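Side-chain contacts in ABC transporter substrate-binding protein (Staphylococcus aureus subsp. aureus NCTC 8325, PDB 3UN6), which is probably the solute-capturing component of an ABC-type import system and binds zinc, its physiological ligand being unknown: residues A[47-50]-A[51-55]; A[97-100]-A[101-104]; A[153-156]-A[157-160]; A[208-211]-A[212-215]; A[290-293]-A[294-298]. All coordinates share one frame; numbering follows the deposited sequence.

All five contacts are local, four along helices or at their ends and one, contact 4, where a strand runs into a loop, yet several meet in space. The selenium of selenomethionine M98 in contact 2 packs on I294 of contact 5 (SE to CG2, 3.7 Å). Contacts 3 and 4 have centres about 10 Å apart and are joined by a probable hydrogen bond from Q159 NE2 to V214 O, 3.2 Å. I215 of contact 4 lies against L297 of contact 5. Contact 1 stands apart, its nearest atoms about 13 Å or more from the others. Zinc, held by H46, C220 and C221, lies about 8 Å from the S47 side chain and about 10 Å from that of I294.

Contact 1. Residues A[47-50]-A[51-55]; sequences SANL and MMTKK
T53 clamps N49 from one turn further along helix 48-58, the crossover helix of the beta-alpha-beta unit that runs from strand 36-41 to strand 66-71. The N49 carbonyl oxygen accepts both T53 N, at 2.9 Å, and T53 OG1, at 2.7 Å, and the two donors reach it from opposite faces of its plane. The hydroxyl is placed by a first torsion of -56°, which sets OG1 beside its own backbone N and turns the methyl CG2 away from it. Neighbouring turns are closed by M52 N to A48 O, 3.2 Å, and K54 N to L50 O, 3.0 Å.

The tight side is buried and largely apolar: L50 and M51, a selenomethionine, both rest on L69 of strand 66-71, and M51 also meets I260 and H264 of a second helix. On another face N49 ND2 is satisfied by Y244 O of helix 234-250, where S247 touches both N49 and M52. The looser side belongs to the partly exposed K54, which keeps only its CB near the L50 carbonyl, while its bent chain carries NZ off to L67 O. By contrast M51 folds back on itself, with bends at chi2 and at chi3 (89°), so that its terminal CE lies 3.5 Å from L50 CB and 3.7 Å from S47 O.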
# COMPACT_ATOMS: atom_id res chain seq x y z
N SER A 47 1.01 5.38 -2.06
CA SER A 47 1.92 6.33 -1.42
C SER A 47 1.79 7.73 -1.97
O SER A 47 2.53 8.61 -1.55
CB SER A 47 3.38 5.85 -1.63
OG SER A 47 3.78 6.08 -2.97
N ALA A 48 0.83 7.96 -2.87
CA ALA A 48 0.69 9.24 -3.58
C ALA A 48 0.31 10.42 -2.68
O ALA A 48 0.60 11.56 -3.03
CB ALA A 48 -0.33 9.10 -4.70
N ASN A 49 -0.31 10.17 -1.53
CA ASN A 49 -0.64 11.27 -0.62
C ASN A 49 0.64 11.92 -0.06
O ASN A 49 0.62 13.06 0.34
CB ASN A 49 -1.57 10.86 0.52
CG ASN A 49 -2.21 12.06 1.21
OD1 ASN A 49 -2.71 12.96 0.55
ND2 ASN A 49 -2.18 12.08 2.52
N LEU A 50 1.75 11.18 -0.02
CA LEU A 50 3.04 11.77 0.39
C LEU A 50 3.50 12.82 -0.63
O LEU A 50 4.08 13.84 -0.25
CB LEU A 50 4.12 10.70 0.53
CG LEU A 50 4.02 9.78 1.74
CD1 LEU A 50 5.10 8.71 1.65
CD2 LEU A 50 4.16 10.59 3.02
N MSE A 51 3.24 12.56 -1.93
CA MSE A 51 3.62 13.49 -3.00
C MSE A 51 2.79 14.77 -2.82
O MSE A 51 3.29 15.90 -2.93
CB MSE A 51 3.33 12.91 -4.39
CG MSE A 51 3.76 11.44 -4.73
SE MSE A 51 5.62 10.94 -4.53
CE MSE A 51 5.60 10.37 -2.63
N MSE A 52 1.49 14.59 -2.57
CA MSE A 52 0.63 15.75 -2.35
C MSE A 52 1.11 16.55 -1.14
O MSE A 52 1.14 17.79 -1.19
CB MSE A 52 -0.82 15.33 -2.15
CG MSE A 52 -1.72 16.47 -1.95
SE MSE A 52 -1.88 17.62 -3.57
CE MSE A 52 -2.38 19.24 -2.65
N THR A 53 1.48 15.85 -0.06
CA THR A 53 1.96 16.50 1.16
C THR A 53 3.16 17.39 0.85
O THR A 53 3.23 18.54 1.29
CB THR A 53 2.30 15.47 2.26
OG1 THR A 53 1.14 14.66 2.51
CG2 THR A 53 2.73 16.15 3.55
N LYS A 54 4.10 16.84 0.09
CA LYS A 54 5.28 17.53 -0.39
C LYS A 54 4.89 18.78 -1.18
O LYS A 54 5.44 19.86 -0.95
CB LYS A 54 6.09 16.57 -1.27
CG LYS A 54 7.38 17.10 -1.85
CD LYS A 54 8.37 17.42 -0.79
CE LYS A 54 9.68 17.78 -1.42
NZ LYS A 54 10.60 18.29 -0.39
N LYS A 55 3.91 18.67 -2.08
CA LYS A 55 3.50 19.81 -2.87
C LYS A 55 2.89 20.89 -1.97
O LYS A 55 3.17 22.08 -2.13
CB LYS A 55 2.52 19.42 -3.96
CG LYS A 55 2.15 20.61 -4.84
CD LYS A 55 1.07 20.30 -5.85
CE LYS A 55 0.76 21.57 -6.69
NZ LYS A 55 -0.42 21.38 -7.58

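Contact 2. Residues A[97-100]-A[101-104]; sequences AMKS and KQKG
A97 O receives the N-H of K101 at 2.8 Å and M98 O that of Q102, the last regular turns of helix 94-102. K103 N then reaches K99 O at 2.9 Å, with a weak second bond to S100 O. Here the helix unwinds in a Schellman motif: G104, whose positive phi of 100° makes it the C-prime residue, sends its N-H to K101 O, 2.8 Å, and the next residue, S105, bonds through its N to S100 O.

Three side chains gather at this end. K99 and Q102 run alongside each other in the same direction, and the ammonium NZ of K99 donates to Q102 OE1 at 3.0 Å, tilted 21° from the amide's carbonyl plane. The bend of K99 at chi2, 64°, sends its chain toward the helix end. K103 slants across it, its CD lying 3.8 Å from K99 CE, so that methylene meets methylene. K101 leaves on a different side, its NZ bonded to the I107 and S105 carbonyls.

The two ammonium nitrogens, K99 NZ and K103 NZ, are 5.0 Å apart. A phosphate, probably from the crystallisation liquor, lies about 4 Å from the nearest atom of the K99 side chain and is a long, weak ionic partner of K103 NZ. The anion may partly offset the gathered positive charge, while Q102 OE1 lends K99 a neutral acceptor.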
# COMPACT_ATOMS: atom_id res chain seq x y z
N ALA A 97 4.60 -4.09 8.30
CA ALA A 97 4.84 -3.22 9.45
C ALA A 97 4.39 -3.90 10.78
O ALA A 97 5.06 -3.80 11.80
CB ALA A 97 4.12 -1.88 9.24
N MSE A 98 3.26 -4.60 10.76
CA MSE A 98 2.77 -5.33 11.95
C MSE A 98 3.75 -6.45 12.37
O MSE A 98 4.00 -6.66 13.55
CB MSE A 98 1.40 -5.96 11.65
CG MSE A 98 0.25 -4.97 11.61
SE MSE A 98 -1.35 -5.64 10.70
CE MSE A 98 -1.74 -7.12 11.89
N LYS A 99 4.28 -7.18 11.39
CA LYS A 99 5.23 -8.25 11.65
C LYS A 99 6.51 -7.66 12.24
O LYS A 99 7.01 -8.16 13.24
CB LYS A 99 5.56 -8.99 10.35
CG LYS A 99 6.67 -10.00 10.46
CD LYS A 99 6.33 -11.13 11.39
CE LYS A 99 7.47 -12.13 11.44
NZ LYS A 99 7.27 -13.21 12.45
N SER A 100 7.01 -6.60 11.63
CA SER A 100 8.19 -5.91 12.12
C SER A 100 7.91 -5.47 13.56
O SER A 100 8.75 -5.63 14.45
CB SER A 100 8.52 -4.73 11.21
OG SER A 100 9.76 -4.16 11.59
N LYS A 101 6.72 -4.94 13.81
CA LYS A 101 6.34 -4.54 15.17
C LYS A 101 6.35 -5.75 16.13
O LYS A 101 6.87 -5.67 17.24
CB LYS A 101 4.95 -3.89 15.18
CG LYS A 101 4.55 -3.26 16.51
CD LYS A 101 5.37 -1.97 16.67
CE LYS A 101 5.25 -1.35 18.01
NZ LYS A 101 6.19 -0.21 18.12
N GLN A 102 5.78 -6.87 15.70
CA GLN A 102 5.78 -8.09 16.50
C GLN A 102 7.22 -8.52 16.80
O GLN A 102 7.48 -9.14 17.81
CB GLN A 102 4.99 -9.21 15.81
CG GLN A 102 5.01 -10.60 16.50
CD GLN A 102 6.05 -11.62 15.95
OE1 GLN A 102 6.47 -11.57 14.79
NE2 GLN A 102 6.41 -12.58 16.79
N LYS A 103 8.14 -8.20 15.90
CA LYS A 103 9.54 -8.52 16.12
C LYS A 103 10.30 -7.43 16.90
O LYS A 103 11.52 -7.48 16.99
CB LYS A 103 10.23 -8.84 14.78
CG LYS A 103 9.71 -10.14 14.17
CD LYS A 103 10.57 -10.66 13.03
CE LYS A 103 10.45 -9.82 11.78
NZ LYS A 103 11.13 -10.51 10.63
N GLY A 104 9.58 -6.48 17.50
CA GLY A 104 10.22 -5.45 18.37
C GLY A 104 10.49 -4.07 17.78
O GLY A 104 11.16 -3.25 18.40

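Contact 3. Residues A[153-156]-A[157-160]; sequences LEEL and RKQL
E154 and R157 form a two-pronged salt bridge along helix 148-159. R157 approaches side-on: NH2 donates to E154 OE1 at 2.7 Å and NE to E154 OE2 at 3.1 Å, one nitrogen to each oxygen. Both oxygens lie near the guanidinium plane, but the donors meet them from above the carboxylate plane, the two flat groups being turned 38° apart. The bend of R157 at chi3, 51°, brings the guanidinium back toward the glutamate and over E154 O. Second partners fix both groups: Y169 OH bonds E154 OE2, and I162 O accepts from R157 NH1.

E155 makes softer contacts. Its OE2 takes a weak bond from Q159 NE2, 3.3 Å, with amide and carboxylate planes 68° apart, while K158 NZ stays at a long 3.8 Å from OE1, its chain crossing the glutamate at about a right angle.

Apolar packing lies further on: L156 CD1 leans on L160 CG at 3.9 Å, and L156 and L153 both lie on I120 of strand 112-122. L153 also touches F140 and I142. The arrangement is that of a beta-alpha-beta crossover helix, linking strand 138-142 to strand 167-171 with its apolar face on the sheet.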
# COMPACT_ATOMS: atom_id res chain seq x y z
N LEU A 153 -5.97 -12.66 -2.48
CA LEU A 153 -5.90 -13.83 -3.33
C LEU A 153 -6.45 -15.06 -2.65
O LEU A 153 -7.16 -15.85 -3.29
CB LEU A 153 -4.49 -14.03 -3.85
CG LEU A 153 -4.06 -13.16 -5.03
CD1 LEU A 153 -2.48 -13.24 -5.18
CD2 LEU A 153 -4.76 -13.63 -6.28
N GLU A 154 -6.15 -15.24 -1.37
CA GLU A 154 -6.68 -16.37 -0.62
C GLU A 154 -8.19 -16.27 -0.46
O GLU A 154 -8.88 -17.29 -0.43
CB GLU A 154 -5.99 -16.47 0.75
CG GLU A 154 -4.64 -17.10 0.66
CD GLU A 154 -4.73 -18.55 0.29
OE1 GLU A 154 -5.13 -19.36 1.15
OE2 GLU A 154 -4.37 -18.91 -0.85
N GLU A 155 -8.70 -15.06 -0.31
CA GLU A 155 -10.14 -14.89 -0.19
C GLU A 155 -10.79 -15.19 -1.54
O GLU A 155 -11.87 -15.79 -1.58
CB GLU A 155 -10.49 -13.50 0.30
CG GLU A 155 -12.00 -13.26 0.47
CD GLU A 155 -12.66 -14.29 1.37
OE1 GLU A 155 -12.03 -14.70 2.37
OE2 GLU A 155 -13.82 -14.69 1.07
N LEU A 156 -10.13 -14.80 -2.63
CA LEU A 156 -10.65 -15.06 -3.96
C LEU A 156 -10.61 -16.55 -4.20
O LEU A 156 -11.53 -17.11 -4.77
CB LEU A 156 -9.87 -14.28 -5.05
CG LEU A 156 -10.22 -14.65 -6.50
CD1 LEU A 156 -11.68 -14.39 -6.79
CD2 LEU A 156 -9.36 -13.92 -7.51
N ARG A 157 -9.57 -17.22 -3.72
CA ARG A 157 -9.49 -18.68 -3.87
C ARG A 157 -10.68 -19.37 -3.21
O ARG A 157 -11.26 -20.32 -3.77
CB ARG A 157 -8.18 -19.23 -3.26
CG ARG A 157 -8.06 -20.76 -3.41
CD ARG A 157 -6.83 -21.35 -2.72
NE ARG A 157 -6.74 -20.92 -1.34
CZ ARG A 157 -7.50 -21.38 -0.35
NH1 ARG A 157 -8.43 -22.30 -0.57
NH2 ARG A 157 -7.35 -20.88 0.86
N LYS A 158 -11.04 -18.93 -2.01
CA LYS A 158 -12.20 -19.50 -1.29
C LYS A 158 -13.51 -19.16 -1.98
O LYS A 158 -14.39 -20.00 -2.07
CB LYS A 158 -12.28 -18.99 0.14
CG LYS A 158 -11.12 -19.33 1.04
CD LYS A 158 -11.32 -18.58 2.36
CE LYS A 158 -10.03 -18.32 3.09
NZ LYS A 158 -10.33 -17.46 4.26
N GLN A 159 -13.65 -17.92 -2.46
CA GLN A 159 -14.90 -17.53 -3.16
C GLN A 159 -15.10 -18.36 -4.43
O GLN A 159 -16.23 -18.69 -4.79
CB GLN A 159 -14.92 -16.03 -3.48
CG GLN A 159 -14.97 -15.16 -2.23
CD GLN A 159 -14.77 -13.66 -2.52
OE1 GLN A 159 -14.53 -13.25 -3.67
NE2 GLN A 159 -14.87 -12.85 -1.47
N LEU A 160 -13.99 -18.72 -5.08
CA LEU A 160 -14.01 -19.57 -6.27
C LEU A 160 -14.05 -21.05 -5.91
O LEU A 160 -14.02 -21.90 -6.79
CB LEU A 160 -12.80 -19.30 -7.17
CG LEU A 160 -12.71 -17.95 -7.89
CD1 LEU A 160 -11.42 -17.91 -8.70
CD2 LEU A 160 -13.89 -17.74 -8.80

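Contact 4. Residues A[208-211]-A[212-215]; sequences LKHG and DDVI
H210 and D213 hold each other by two hydrogen bonds. H210 N donates to D213 OD2 at 3.0 Å, reaching it from above the carboxylate plane, and D213 N returns a bond to H210 O, also at 3.0 Å, well above the carbonyl plane. A first torsion of -55° puts the D213 carboxylate beside its own backbone N, facing back to the strand, and leaves OD2 at the edge of the imidazole, near its plane. G211 O is gripped twice: I215 N comes in almost in line with the carbonyl bond at 2.9 Å, and V214 N approaches from above its plane at 2.8 Å. These bonds turn the chain sharply as it leaves strand 206-210.

That strand runs antiparallel to strand 112-122 and carries a classic beta bulge, L208 and K209 both facing I120; beyond it, G211 still pairs with N118 through the backbone.

Apolar contact comes from K209, whose chain slants across V214 and D213: its CG meets V214 CG2 at 3.5 Å and its CE meets D213 CB at 3.8 Å. V214 in turn lies on I120 and on L152 of helix 148-159. Among charges and rings, K209 NZ stays 5.1 Å from D213 OD2, which is no ion pair. The H210 ring stacks on W278, and D212 OD2 sits close to E116 OE2, a proximity that may raise the proton affinity of one of the two carboxylates.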
# COMPACT_ATOMS: atom_id res chain seq x y z
N LEU A 208 -8.66 -9.15 -13.62
CA LEU A 208 -9.67 -10.13 -13.23
C LEU A 208 -10.59 -9.60 -12.14
O LEU A 208 -11.78 -9.87 -12.17
CB LEU A 208 -9.03 -11.42 -12.76
CG LEU A 208 -8.24 -12.17 -13.83
CD1 LEU A 208 -7.55 -13.35 -13.20
CD2 LEU A 208 -9.18 -12.60 -14.93
N LYS A 209 -10.05 -8.82 -11.21
CA LYS A 209 -10.84 -8.37 -10.09
C LYS A 209 -10.20 -7.15 -9.41
O LYS A 209 -8.97 -7.02 -9.41
CB LYS A 209 -10.88 -9.54 -9.08
CG LYS A 209 -12.16 -9.76 -8.36
CD LYS A 209 -13.19 -10.30 -9.30
CE LYS A 209 -14.48 -10.63 -8.58
NZ LYS A 209 -15.55 -11.00 -9.56
N HIS A 210 -11.02 -6.24 -8.90
CA HIS A 210 -10.51 -5.17 -8.07
C HIS A 210 -10.61 -5.65 -6.62
O HIS A 210 -11.46 -6.47 -6.29
CB HIS A 210 -11.25 -3.85 -8.33
CG HIS A 210 -10.77 -3.14 -9.55
ND1 HIS A 210 -11.43 -3.18 -10.75
CD2 HIS A 210 -9.64 -2.41 -9.76
CE1 HIS A 210 -10.75 -2.49 -11.65
NE2 HIS A 210 -9.66 -2.01 -11.07
N GLY A 211 -9.72 -5.18 -5.76
CA GLY A 211 -9.75 -5.58 -4.35
C GLY A 211 -11.14 -5.38 -3.75
O GLY A 211 -11.61 -6.22 -2.99
N ASP A 212 -11.77 -4.28 -4.16
CA ASP A 212 -13.11 -3.88 -3.74
C ASP A 212 -14.14 -4.99 -3.87
O ASP A 212 -15.06 -5.09 -3.06
CB ASP A 212 -13.64 -2.74 -4.63
CG ASP A 212 -12.60 -1.67 -4.97
OD1 ASP A 212 -13.02 -0.51 -5.14
OD2 ASP A 212 -11.39 -1.98 -5.09
N ASP A 213 -13.98 -5.80 -4.91
CA ASP A 213 -14.89 -6.89 -5.24
C ASP A 213 -14.66 -8.12 -4.40
O ASP A 213 -15.46 -9.06 -4.46
CB ASP A 213 -14.68 -7.36 -6.69
CG ASP A 213 -14.78 -6.24 -7.71
OD1 ASP A 213 -15.64 -5.37 -7.53
OD2 ASP A 213 -14.01 -6.26 -8.72
N VAL A 214 -13.54 -8.16 -3.69
CA VAL A 214 -13.13 -9.34 -2.95
C VAL A 214 -13.21 -9.10 -1.46
O VAL A 214 -13.87 -9.84 -0.76
CB VAL A 214 -11.71 -9.70 -3.35
CG1 VAL A 214 -11.27 -10.93 -2.66
CG2 VAL A 214 -11.64 -9.88 -4.86
N ILE A 215 -12.49 -8.10 -0.96
CA ILE A 215 -12.61 -7.73 0.45
C ILE A 215 -12.81 -6.22 0.45
O ILE A 215 -11.85 -5.46 0.35
CB ILE A 215 -11.36 -8.08 1.33
CG1 ILE A 215 -10.96 -9.54 1.18
CG2 ILE A 215 -11.68 -7.84 2.80
CD1 ILE A 215 -9.60 -9.89 1.90

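Contact 5. Residues A[290-293]-A[294-298]; sequences GYQE and ITTLV
G290 meets I294 at the start of this stretch of helix, where G290 O and I294 N make a weak bond of 3.4 Å. Y291 follows with a sounder one, its carbonyl oxygen accepting T295 N at 3.0 Å. Its ring swings round with CG anti to the backbone nitrogen (chi1 -178°), and T295 CG2 presses obliquely on ring atom CE1 at 3.2 Å, an unusually tight approach for two carbons. P307 O takes the phenol OH, and M98 packs against the hydroxyl end of Y291.

Helix 288-300 is wedged between helix 94-102 on one side and the loop after strand 206-210 on the other, near the zinc site: the I294 side chain is about 7 Å from that of C220. The two sheets of this chain fit the two-lobed fold of the periplasmic binding protein clan.

Q292 carries the polar network. Its carbonyl oxygen accepts T296 N, and the T295 and T296 hydroxyls both crowd it. T295 OG1, turned between its backbone N and carbonyl carbon (chi1 62°), lies 2.8 Å from Q292 O and 2.7 Å from the amide oxygen OE1, so its single proton can serve one or the other. A water lies 3.0 Å from T296 OG1; its approach to Q292 OE1 is too short to be trusted.

E293 reaches forward chiefly through its backbone: E293 O accepts L297 N at 3.2 Å and has L297 CG as close. Its extended side chain goes to I215.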
# COMPACT_ATOMS: atom_id res chain seq x y z
N GLY A 290 -11.44 -1.50 10.85
CA GLY A 290 -10.61 -1.85 9.70
C GLY A 290 -9.36 -2.58 10.12
O GLY A 290 -8.91 -3.54 9.46
N TYR A 291 -8.76 -2.13 11.22
CA TYR A 291 -7.55 -2.78 11.73
C TYR A 291 -7.87 -4.22 12.20
O TYR A 291 -7.12 -5.18 11.96
CB TYR A 291 -6.92 -1.96 12.86
CG TYR A 291 -5.66 -2.58 13.37
CD1 TYR A 291 -5.63 -3.33 14.55
CD2 TYR A 291 -4.47 -2.46 12.65
CE1 TYR A 291 -4.44 -3.93 15.00
CE2 TYR A 291 -3.32 -3.06 13.08
CZ TYR A 291 -3.30 -3.79 14.26
OH TYR A 291 -2.11 -4.36 14.66
N GLN A 292 -9.01 -4.36 12.87
CA GLN A 292 -9.41 -5.65 13.37
C GLN A 292 -9.63 -6.65 12.23
O GLN A 292 -9.37 -7.85 12.39
CB GLN A 292 -10.66 -5.51 14.24
CG GLN A 292 -10.97 -6.77 15.02
CD GLN A 292 -10.03 -7.00 16.22
OE1 GLN A 292 -9.06 -7.75 16.14
NE2 GLN A 292 -10.33 -6.35 17.33
N GLU A 293 -10.11 -6.17 11.08
CA GLU A 293 -10.30 -7.05 9.92
C GLU A 293 -8.97 -7.65 9.48
O GLU A 293 -8.89 -8.83 9.14
CB GLU A 293 -10.92 -6.30 8.74
CG GLU A 293 -11.22 -7.17 7.52
CD GLU A 293 -11.96 -6.41 6.41
OE1 GLU A 293 -11.46 -5.35 5.95
OE2 GLU A 293 -13.04 -6.89 6.00
N ILE A 294 -7.93 -6.81 9.43
CA ILE A 294 -6.58 -7.29 9.04
C ILE A 294 -6.01 -8.26 10.07
O ILE A 294 -5.45 -9.30 9.71
CB ILE A 294 -5.58 -6.14 8.78
CG1 ILE A 294 -6.08 -5.26 7.61
CG2 ILE A 294 -4.12 -6.70 8.49
CD1 ILE A 294 -6.36 -6.06 6.31
N THR A 295 -6.18 -7.95 11.36
CA THR A 295 -5.67 -8.85 12.41
C THR A 295 -6.33 -10.22 12.31
O THR A 295 -5.66 -11.25 12.45
CB THR A 295 -5.81 -8.27 13.85
OG1 THR A 295 -7.18 -8.05 14.19
CG2 THR A 295 -5.03 -6.94 13.99
N THR A 296 -7.64 -10.23 12.05
CA THR A 296 -8.40 -11.45 11.93
C THR A 296 -7.86 -12.33 10.82
O THR A 296 -7.64 -13.54 11.00
CB THR A 296 -9.88 -11.14 11.64
OG1 THR A 296 -10.50 -10.62 12.81
CG2 THR A 296 -10.61 -12.39 11.19
N LEU A 297 -7.64 -11.71 9.67
CA LEU A 297 -7.15 -12.41 8.50
C LEU A 297 -5.69 -12.92 8.67
O LEU A 297 -5.38 -14.01 8.25
CB LEU A 297 -7.28 -11.50 7.26
CG LEU A 297 -8.70 -11.08 6.83
CD1 LEU A 297 -8.61 -10.11 5.65
CD2 LEU A 297 -9.58 -12.30 6.45
N VAL A 298 -4.83 -12.12 9.28
CA VAL A 298 -3.43 -12.51 9.56
C VAL A 298 -3.43 -13.71 10.53
O VAL A 298 -2.67 -14.67 10.35
CB VAL A 298 -2.66 -11.33 10.21
CG1 VAL A 298 -1.39 -11.80 10.92
CG2 VAL A 298 -2.39 -10.21 9.17
O HOH W 1 -8.91 -10.01 15.24